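PDB 3HVN: hemolysin from Streptococcus suis, which probably lyses host cells by binding cholesterol-containing membranes, changing shape and inserting as an oligomeric pore. Local coordinates for residues Y407-E413 / K427-G433; H390-A394 / Q445-R451. The protein carries 1 engineered substitution. The contacts are given in a common frame with arbitrary orientation. Residue numbers count along the deposited sequence, not the author numbering.

Interaction 1. Residues Y407-E413 / K427-G433; sequences YNITWEE and KAWDKNG
Seven hydrogen bonds tie Y407-E413 to K427-G433, the two arms of an antiparallel beta hairpin at the edge of the four-stranded sheet of the C-terminal beta sandwich, the membrane-binding domain of cholesterol-dependent cytolysins. Regular pairing holds at one end: W411 and K427 form a hydrogen-bonded pair, W411 N to K427 O 2.8 Å and K427 N to W411 O 2.8 Å, and T410 and A428 the non-hydrogen-bonded pair beside it (CA-CA 4.1 Å). With chi1 t, T410 gives its OG1 proton to K427 O at 2.6 Å.

Beyond A428 the second arm leaves strand geometry. W429 N bonds I409 O at 2.8 Å, but W429-N432 makes a type I turn closed by N432 N to W429 O. Asparagine repairs the gap because its amide imitates a peptide: I409 N reaches N432 OD1 at 2.7 Å, and N432 ND2 reaches I409 O at 2.8 Å. G433, at positive phi (74°), readily adopted without a side chain, resumes contact through its N, 2.8 Å from Y407 O.

Y407, I409 and W411 share one face of their strand. W429 (chi1 t) joins them, its CB 3.3 Å from I409 CG1 and CZ3 3.5 Å from Y407 CB; W429, I409 and W411 pack on I444, Y407 and I409 on L397. W429 NE1 bonds E442, which also holds K431 NZ, beside a bound heptanetriol. K427 CB lies over one face of the partly exposed indole of W411, 3.8 Å from the five-membered ring centroid (CH-pi), and the long lysine chain carries NZ to within 3.9 Å of E413 OE1, a long salt bridge.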
ATOM      1  N   TYR A 407      41.023  18.918 -25.926  1.00 79.59           N
ATOM      2  CA  TYR A 407      39.938  18.400 -25.098  1.00 82.76           C
ATOM      3  C   TYR A 407      39.329  17.146 -25.715  1.00 87.12           C
ATOM      4  O   TYR A 407      39.337  16.980 -26.934  1.00105.24           O
ATOM      5  CB  TYR A 407      38.862  19.466 -24.875  1.00 93.64           C
ATOM      6  CG  TYR A 407      39.058  20.277 -23.614  1.00 94.52           C
ATOM      7  CD1 TYR A 407      40.019  21.277 -23.548  1.00 95.08           C
ATOM      8  CD2 TYR A 407      38.278  20.044 -22.489  1.00 88.78           C
ATOM      9  CE1 TYR A 407      40.200  22.021 -22.396  1.00 81.87           C
ATOM     10  CE2 TYR A 407      38.453  20.781 -21.331  1.00 89.74           C
ATOM     11  CZ  TYR A 407      39.414  21.768 -21.291  1.00 81.14           C
ATOM     12  OH  TYR A 407      39.590  22.504 -20.141  1.00 57.55           O
ATOM     13  N   ASN A 408      38.808  16.262 -24.870  1.00 79.58           N
ATOM     14  CA  ASN A 408      38.217  15.014 -25.342  1.00 86.81           C
ATOM     15  C   ASN A 408      37.356  14.339 -24.276  1.00 74.51           C
ATOM     16  O   ASN A 408      37.848  13.531 -23.488  1.00 53.56           O
ATOM     17  CB  ASN A 408      39.310  14.057 -25.820  1.00 96.82           C
ATOM     18  CG  ASN A 408      38.756  12.882 -26.600  1.00106.72           C
ATOM     19  OD1 ASN A 408      37.579  12.862 -26.963  1.00107.89           O
ATOM     20  ND2 ASN A 408      39.604  11.896 -26.867  1.00117.02           N
ATOM     21  N   ILE A 409      36.070  14.675 -24.260  1.00 88.91           N
ATOM     22  CA  ILE A 409      35.144  14.110 -23.282  1.00 89.98           C
ATOM     23  C   ILE A 409      34.014  13.327 -23.952  1.00 76.51           C
ATOM     24  O   ILE A 409      33.435  13.769 -24.956  1.00 65.07           O
ATOM     25  CB  ILE A 409      34.561  15.197 -22.354  1.00 86.35           C
ATOM     26  CG1 ILE A 409      33.697  16.175 -23.148  1.00 86.01           C
ATOM     27  CG2 ILE A 409      35.678  15.940 -21.638  1.00 81.83           C
ATOM     28  CD1 ILE A 409      33.172  17.330 -22.325  1.00116.91           C
ATOM     29  N   THR A 410      33.702  12.165 -23.384  1.00 82.65           N
ATOM     30  CA  THR A 410      32.734  11.259 -23.996  1.00 68.09           C
ATOM     31  C   THR A 410      31.804  10.602 -22.977  1.00 60.52           C
ATOM     32  O   THR A 410      32.062  10.628 -21.775  1.00 62.48           O
ATOM     33  CB  THR A 410      33.446  10.156 -24.804  1.00 65.75           C
ATOM     34  OG1 THR A 410      32.479   9.389 -25.533  1.00 96.62           O
ATOM     35  CG2 THR A 410      34.225   9.236 -23.876  1.00 57.96           C
ATOM     36  N   TRP A 411      30.720  10.016 -23.477  1.00 54.95           N
ATOM     37  CA  TRP A 411      29.760   9.293 -22.649  1.00 64.80           C
ATOM     38  C   TRP A 411      28.759   8.556 -23.539  1.00 79.24           C
ATOM     39  O   TRP A 411      28.939   8.482 -24.755  1.00 82.13           O
ATOM     40  CB  TRP A 411      29.027  10.249 -21.706  1.00 58.23           C
ATOM     41  CG  TRP A 411      28.090  11.187 -22.405  1.00 67.05           C
ATOM     42  CD1 TRP A 411      26.759  10.994 -22.637  1.00 75.63           C
ATOM     43  CD2 TRP A 411      28.414  12.465 -22.966  1.00 76.24           C
ATOM     44  NE1 TRP A 411      26.233  12.072 -23.305  1.00 79.80           N
ATOM     45  CE2 TRP A 411      27.228  12.990 -23.520  1.00 80.38           C
ATOM     46  CE3 TRP A 411      29.589  13.218 -23.053  1.00 80.44           C
ATOM     47  CZ2 TRP A 411      27.184  14.231 -24.151  1.00 66.65           C
ATOM     48  CZ3 TRP A 411      29.543  14.449 -23.681  1.00 82.49           C
ATOM     49  CH2 TRP A 411      28.349  14.944 -24.222  1.00 68.51           C
ATOM     50  N   GLU A 412      27.709   8.012 -22.933  1.00 81.22           N
ATOM     51  CA  GLU A 412      26.673   7.313 -23.690  1.00 97.64           C
ATOM     52  C   GLU A 412      25.280   7.620 -23.150  1.00106.93           C
ATOM     53  O   GLU A 412      25.103   7.834 -21.950  1.00104.59           O
ATOM     54  CB  GLU A 412      26.931   5.803 -23.695  1.00 98.83           C
ATOM     55  CG  GLU A 412      27.060   5.180 -22.314  1.00107.12           C
ATOM     56  CD  GLU A 412      27.526   3.737 -22.370  1.00128.31           C
ATOM     57  OE1 GLU A 412      28.097   3.335 -23.407  1.00122.00           O
ATOM     58  OE2 GLU A 412      27.324   3.005 -21.379  1.00139.92           O
ATOM     59  N   GLU A 413      24.293   7.642 -24.042  1.00106.10           N
ATOM     60  CA  GLU A 413      22.931   8.011 -23.663  1.00103.48           C
ATOM     61  C   GLU A 413      21.945   6.852 -23.801  1.00106.48           C
ATOM     62  O   GLU A 413      22.014   6.074 -24.749  1.00 86.14           O
ATOM     63  CB  GLU A 413      22.454   9.209 -24.488  1.00112.40           C
ATOM     64  CG  GLU A 413      23.304  10.457 -24.316  1.00116.08           C
ATOM     65  CD  GLU A 413      22.789  11.630 -25.126  1.00115.18           C
ATOM     66  OE1 GLU A 413      21.757  11.473 -25.812  1.00118.64           O
ATOM     67  OE2 GLU A 413      23.415  12.709 -25.076  1.00106.40           O
ATOM     68  N   LYS A 427      28.203   8.872 -27.427  1.00 96.72           N
ATOM     69  CA  LYS A 427      28.154  10.328 -27.504  1.00 87.79           C
ATOM     70  C   LYS A 427      29.498  10.925 -27.099  1.00 89.01           C
ATOM     71  O   LYS A 427      30.155  10.429 -26.186  1.00 92.81           O
ATOM     72  CB  LYS A 427      27.045  10.880 -26.606  1.00 74.04           C
ATOM     73  CG  LYS A 427      25.651  10.807 -27.209  1.00 82.72           C
ATOM     74  CD  LYS A 427      25.521  11.734 -28.406  1.00114.43           C
ATOM     75  CE  LYS A 427      24.070  11.885 -28.837  1.00131.66           C
ATOM     76  NZ  LYS A 427      23.458  10.580 -29.210  1.00139.17           N
ATOM     77  N   ALA A 428      29.904  11.988 -27.784  1.00 76.36           N
ATOM     78  CA  ALA A 428      31.168  12.652 -27.485  1.00 85.82           C
ATOM     79  C   ALA A 428      31.027  14.157 -27.667  1.00 84.34           C
ATOM     80  O   ALA A 428      30.172  14.616 -28.425  1.00 88.25           O
ATOM     81  CB  ALA A 428      32.274  12.109 -28.374  1.00 89.82           C
ATOM     82  N   TRP A 429      31.860  14.928 -26.972  1.00 84.67           N
ATOM     83  CA  TRP A 429      31.785  16.383 -27.088  1.00 77.90           C
ATOM     84  C   TRP A 429      32.024  16.843 -28.525  1.00 82.91           C
ATOM     85  O   TRP A 429      32.952  16.380 -29.189  1.00 88.28           O
ATOM     86  CB  TRP A 429      32.773  17.060 -26.138  1.00 80.48           C
ATOM     87  CG  TRP A 429      32.585  18.543 -26.030  1.00 81.50           C
ATOM     88  CD1 TRP A 429      31.400  19.218 -26.006  1.00 79.24           C
ATOM     89  CD2 TRP A 429      33.612  19.534 -25.908  1.00 75.63           C
ATOM     90  NE1 TRP A 429      31.625  20.568 -25.889  1.00 77.25           N
ATOM     91  CE2 TRP A 429      32.976  20.788 -25.826  1.00 71.66           C
ATOM     92  CE3 TRP A 429      35.010  19.482 -25.867  1.00 81.29           C
ATOM     93  CZ2 TRP A 429      33.687  21.979 -25.702  1.00 81.98           C
ATOM     94  CZ3 TRP A 429      35.713  20.667 -25.745  1.00 84.24           C
ATOM     95  CH2 TRP A 429      35.051  21.897 -25.665  1.00 90.01           C
ATOM     96  N   ASP A 430      31.180  17.756 -28.997  1.00 87.11           N
ATOM     97  CA  ASP A 430      31.249  18.231 -30.376  1.00 87.84           C
ATOM     98  C   ASP A 430      32.591  18.881 -30.705  1.00 90.12           C
ATOM     99  O   ASP A 430      32.975  18.971 -31.870  1.00 92.62           O
ATOM    100  CB  ASP A 430      30.103  19.205 -30.671  1.00 84.77           C
ATOM    101  CG  ASP A 430      30.173  20.465 -29.828  1.00105.77           C
ATOM    102  OD1 ASP A 430      30.915  20.475 -28.825  1.00133.83           O
ATOM    103  OD2 ASP A 430      29.480  21.447 -30.170  1.00101.98           O
ATOM    104  N   LYS A 431      33.299  19.333 -29.676  1.00 92.72           N
ATOM    105  CA  LYS A 431      34.600  19.963 -29.867  1.00 88.31           C
ATOM    106  C   LYS A 431      35.733  19.015 -29.481  1.00 88.30           C
ATOM    107  O   LYS A 431      36.889  19.427 -29.348  1.00 83.74           O
ATOM    108  CB  LYS A 431      34.691  21.266 -29.070  1.00 79.66           C
ATOM    109  CG  LYS A 431      33.588  22.264 -29.392  1.00 81.69           C
ATOM    110  CD  LYS A 431      33.801  23.586 -28.673  1.00 95.73           C
ATOM    111  CE  LYS A 431      32.604  24.508 -28.842  1.00 96.13           C
ATOM    112  NZ  LYS A 431      31.369  23.931 -28.238  1.00 90.59           N
ATOM    113  N   ASN A 432      35.397  17.742 -29.302  1.00 92.48           N
ATOM    114  CA  ASN A 432      36.403  16.728 -29.015  1.00 77.16           C
ATOM    115  C   ASN A 432      37.522  16.749 -30.045  1.00 84.57           C
ATOM    116  O   ASN A 432      37.299  17.070 -31.213  1.00 77.35           O
ATOM    117  CB  ASN A 432      35.775  15.335 -28.944  1.00 70.08           C
ATOM    118  CG  ASN A 432      35.290  14.988 -27.554  1.00 71.90           C
ATOM    119  OD1 ASN A 432      35.396  15.795 -26.630  1.00 85.05           O
ATOM    120  ND2 ASN A 432      34.760  13.782 -27.395  1.00 58.61           N
ATOM    121  N   GLY A 433      38.727  16.409 -29.605  1.00102.39           N
ATOM    122  CA  GLY A 433      39.892  16.475 -30.462  1.00110.53           C
ATOM    123  C   GLY A 433      40.323  17.910 -30.683  1.00 96.77           C
ATOM    124  O   GLY A 433      41.433  18.171 -31.146  1.00 99.97           O
TER

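Interaction 2. Residues H390-A394 / Q445-R451; sequences HNSSA and QIPGNAR
H390, G448 and S393 carry most of this contact, in which the strand pairing covers two residue pairs within these segments. S393 and I446 form the antiparallel hydrogen-bonded pair, CA atoms 4.9 Å apart: S393 N to I446 O is 2.8 Å, and the return bond, I446 N to S393 O at 2.8 Å, is weak. A394 faces Q445 as the next, non-hydrogen-bonded pair. S393 is small enough to be buried here, and its OG is satisfied by V479 O. Neighbouring S392, where the strand is interrupted, has its OG 3.1 Å from Q445 OE1 and 3.5 Å from I446 O, weak contacts competing for one proton.

Past I446 the second segment turns away through a type I turn, P447-A450, closed weakly by A450 N to P447 O (3.3 Å); G448 and N449 hold its two central positions. G448 comes so close to the other backbone that its CA lies 3.2 Å from H390 O and 3.2 Å from N391 O, both CA-H...O contacts. A CB there would fall 1.8 Å from H390 O, so glycine fits.

H390 (chi1 m) points toward the turn, and R451 reaches over with its guanidinium tip, NH2 lying over one face of the imidazole, 3.0 Å from H390 CE1; the H390 side chain also touches F74 and V76 of strand 73-88. Strand 440-446 pairs with the long strand 376-401 while 450-460 lies in the opposing four-stranded sheet, so P447-A450 is a tight connection between two sheets, placed where strand 376-401 passes from pairing with strand 73-88 into the C-terminal beta sandwich.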
ATOM      1  N   HIS A 390      15.967  11.190 -13.524  1.00106.89           N
ATOM      2  CA  HIS A 390      17.414  11.327 -13.645  1.00114.14           C
ATOM      3  C   HIS A 390      17.793  12.752 -14.038  1.00116.98           C
ATOM      4  O   HIS A 390      17.631  13.153 -15.191  1.00123.52           O
ATOM      5  CB  HIS A 390      17.964  10.322 -14.658  1.00128.49           C
ATOM      6  CG  HIS A 390      17.581   8.904 -14.369  1.00149.86           C
ATOM      7  ND1 HIS A 390      18.232   8.133 -13.431  1.00157.30           N
ATOM      8  CD2 HIS A 390      16.610   8.118 -14.892  1.00156.86           C
ATOM      9  CE1 HIS A 390      17.681   6.933 -13.389  1.00163.65           C
ATOM     10  NE2 HIS A 390      16.694   6.898 -14.266  1.00162.32           N
ATOM     11  N   ASN A 391      18.298  13.508 -13.069  1.00109.99           N
ATOM     12  CA  ASN A 391      18.615  14.919 -13.268  1.00 90.94           C
ATOM     13  C   ASN A 391      19.689  15.173 -14.322  1.00 94.53           C
ATOM     14  O   ASN A 391      20.469  14.284 -14.661  1.00105.01           O
ATOM     15  CB  ASN A 391      19.041  15.559 -11.944  1.00 87.68           C
ATOM     16  CG  ASN A 391      17.909  15.629 -10.940  1.00114.27           C
ATOM     17  OD1 ASN A 391      16.738  15.493 -11.296  1.00132.20           O
ATOM     18  ND2 ASN A 391      18.252  15.849  -9.676  1.00119.69           N
ATOM     19  N   SER A 392      19.716  16.401 -14.832  1.00100.99           N
ATOM     20  CA  SER A 392      20.764  16.829 -15.749  1.00 97.89           C
ATOM     21  C   SER A 392      22.113  16.833 -15.034  1.00 88.61           C
ATOM     22  O   SER A 392      22.177  16.677 -13.815  1.00 99.39           O
ATOM     23  CB  SER A 392      20.451  18.225 -16.294  1.00115.32           C
ATOM     24  OG  SER A 392      21.478  18.686 -17.155  1.00130.34           O
ATOM     25  N   SER A 393      23.187  17.007 -15.797  1.00 71.89           N
ATOM     26  CA  SER A 393      24.531  17.054 -15.229  1.00 81.93           C
ATOM     27  C   SER A 393      25.364  18.139 -15.907  1.00 80.11           C
ATOM     28  O   SER A 393      25.384  18.237 -17.131  1.00 68.86           O
ATOM     29  CB  SER A 393      25.216  15.694 -15.363  1.00 89.86           C
ATOM     30  OG  SER A 393      26.453  15.674 -14.675  1.00 97.63           O
ATOM     31  N   ALA A 394      26.048  18.952 -15.110  1.00 83.06           N
ATOM     32  CA  ALA A 394      26.805  20.080 -15.647  1.00 69.71           C
ATOM     33  C   ALA A 394      28.314  19.919 -15.480  1.00 73.32           C
ATOM     34  O   ALA A 394      28.814  19.718 -14.367  1.00 86.62           O
ATOM     35  CB  ALA A 394      26.337  21.382 -15.015  1.00 68.01           C
ATOM     36  N   GLN A 445      26.279  20.426 -20.796  1.00 67.08           N
ATOM     37  CA  GLN A 445      25.073  19.859 -20.205  1.00 74.94           C
ATOM     38  C   GLN A 445      24.844  18.409 -20.626  1.00 87.98           C
ATOM     39  O   GLN A 445      24.222  18.141 -21.654  1.00 73.82           O
ATOM     40  CB  GLN A 445      23.853  20.702 -20.582  1.00 65.36           C
ATOM     41  CG  GLN A 445      23.880  22.118 -20.034  1.00 69.49           C
ATOM     42  CD  GLN A 445      23.653  22.166 -18.537  1.00 75.61           C
ATOM     43  OE1 GLN A 445      23.003  21.289 -17.967  1.00 81.60           O
ATOM     44  NE2 GLN A 445      24.186  23.198 -17.891  1.00 81.66           N
ATOM     45  N   ILE A 446      25.353  17.482 -19.823  1.00 83.17           N
ATOM     46  CA  ILE A 446      25.104  16.062 -20.031  1.00 72.56           C
ATOM     47  C   ILE A 446      23.697  15.721 -19.552  1.00 65.94           C
ATOM     48  O   ILE A 446      23.339  16.011 -18.410  1.00 64.31           O
ATOM     49  CB  ILE A 446      26.118  15.198 -19.262  1.00 90.34           C
ATOM     50  CG1 ILE A 446      27.529  15.775 -19.400  1.00 92.71           C
ATOM     51  CG2 ILE A 446      26.072  13.758 -19.750  1.00 88.55           C
ATOM     52  CD1 ILE A 446      28.027  15.833 -20.827  1.00 93.17           C
ATOM     53  N   PRO A 447      22.890  15.107 -20.431  1.00 51.99           N
ATOM     54  CA  PRO A 447      21.497  14.765 -20.120  1.00 55.07           C
ATOM     55  C   PRO A 447      21.392  13.734 -19.001  1.00 86.89           C
ATOM     56  O   PRO A 447      22.377  13.069 -18.679  1.00105.56           O
ATOM     57  CB  PRO A 447      20.980  14.169 -21.434  1.00 61.11           C
ATOM     58  CG  PRO A 447      21.924  14.657 -22.485  1.00 79.15           C
ATOM     59  CD  PRO A 447      23.253  14.744 -21.810  1.00 59.51           C
ATOM     60  N   GLY A 448      20.204  13.608 -18.419  1.00 90.81           N
ATOM     61  CA  GLY A 448      19.975  12.658 -17.346  1.00 92.96           C
ATOM     62  C   GLY A 448      20.050  11.220 -17.819  1.00 95.26           C
ATOM     63  O   GLY A 448      20.460  10.332 -17.071  1.00112.87           O
ATOM     64  N   ASN A 449      19.652  10.990 -19.066  1.00 80.42           N
ATOM     65  CA  ASN A 449      19.690   9.653 -19.644  1.00 87.07           C
ATOM     66  C   ASN A 449      21.091   9.259 -20.096  1.00 94.57           C
ATOM     67  O   ASN A 449      21.250   8.436 -20.995  1.00 95.38           O
ATOM     68  CB  ASN A 449      18.717   9.542 -20.819  1.00 86.67           C
ATOM     69  CG  ASN A 449      19.095  10.445 -21.978  1.00 89.91           C
ATOM     70  OD1 ASN A 449      19.357   9.975 -23.086  1.00 82.10           O
ATOM     71  ND2 ASN A 449      19.130  11.747 -21.727  1.00 93.33           N
ATOM     72  N   ALA A 450      22.104   9.846 -19.472  1.00 94.16           N
ATOM     73  CA  ALA A 450      23.485   9.560 -19.837  1.00 94.42           C
ATOM     74  C   ALA A 450      24.234   8.887 -18.694  1.00 82.32           C
ATOM     75  O   ALA A 450      23.851   9.011 -17.532  1.00 84.75           O
ATOM     76  CB  ALA A 450      24.196  10.834 -20.260  1.00 96.89           C
ATOM     77  N   ARG A 451      25.301   8.173 -19.039  1.00 72.52           N
ATOM     78  CA  ARG A 451      26.141   7.493 -18.057  1.00 85.70           C
ATOM     79  C   ARG A 451      27.504   7.161 -18.657  1.00 73.48           C
ATOM     80  O   ARG A 451      27.728   7.356 -19.852  1.00 55.84           O
ATOM     81  CB  ARG A 451      25.457   6.224 -17.542  1.00116.62           C
ATOM     82  CG  ARG A 451      24.467   6.475 -16.415  1.00144.25           C
ATOM     83  CD  ARG A 451      23.355   5.443 -16.396  1.00165.61           C
ATOM     84  NE  ARG A 451      22.235   5.881 -15.568  1.00177.70           N
ATOM     85  CZ  ARG A 451      21.055   5.269 -15.518  1.00186.12           C
ATOM     86  NH1 ARG A 451      20.836   4.187 -16.253  1.00192.79           N
ATOM     87  NH2 ARG A 451      20.095   5.740 -14.735  1.00183.54           N
TER

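Overall arrangement
The chain arrives along the long strand 376-401, whose residues 390-394 provide the first side of interaction 2. It next runs out as strand 404-416 and returns as 422-437, and interaction 1 closes that hairpin across 13 intervening residues. Only after strand 440-446 does 445-451 come back to 390-394, closing a loop of 50 residues, so interaction 1 is nested within interaction 2. Their centres lie 14 Å apart and they touch directly: W411 CZ3 packs on I446 CD1 and W411 CD1 on A450 CB, both at 3.5 Å, while R451 N probably bonds E412 O (2.9 Å). The edge hairpin is thereby tied to the crossing between the two sheets of the sandwich.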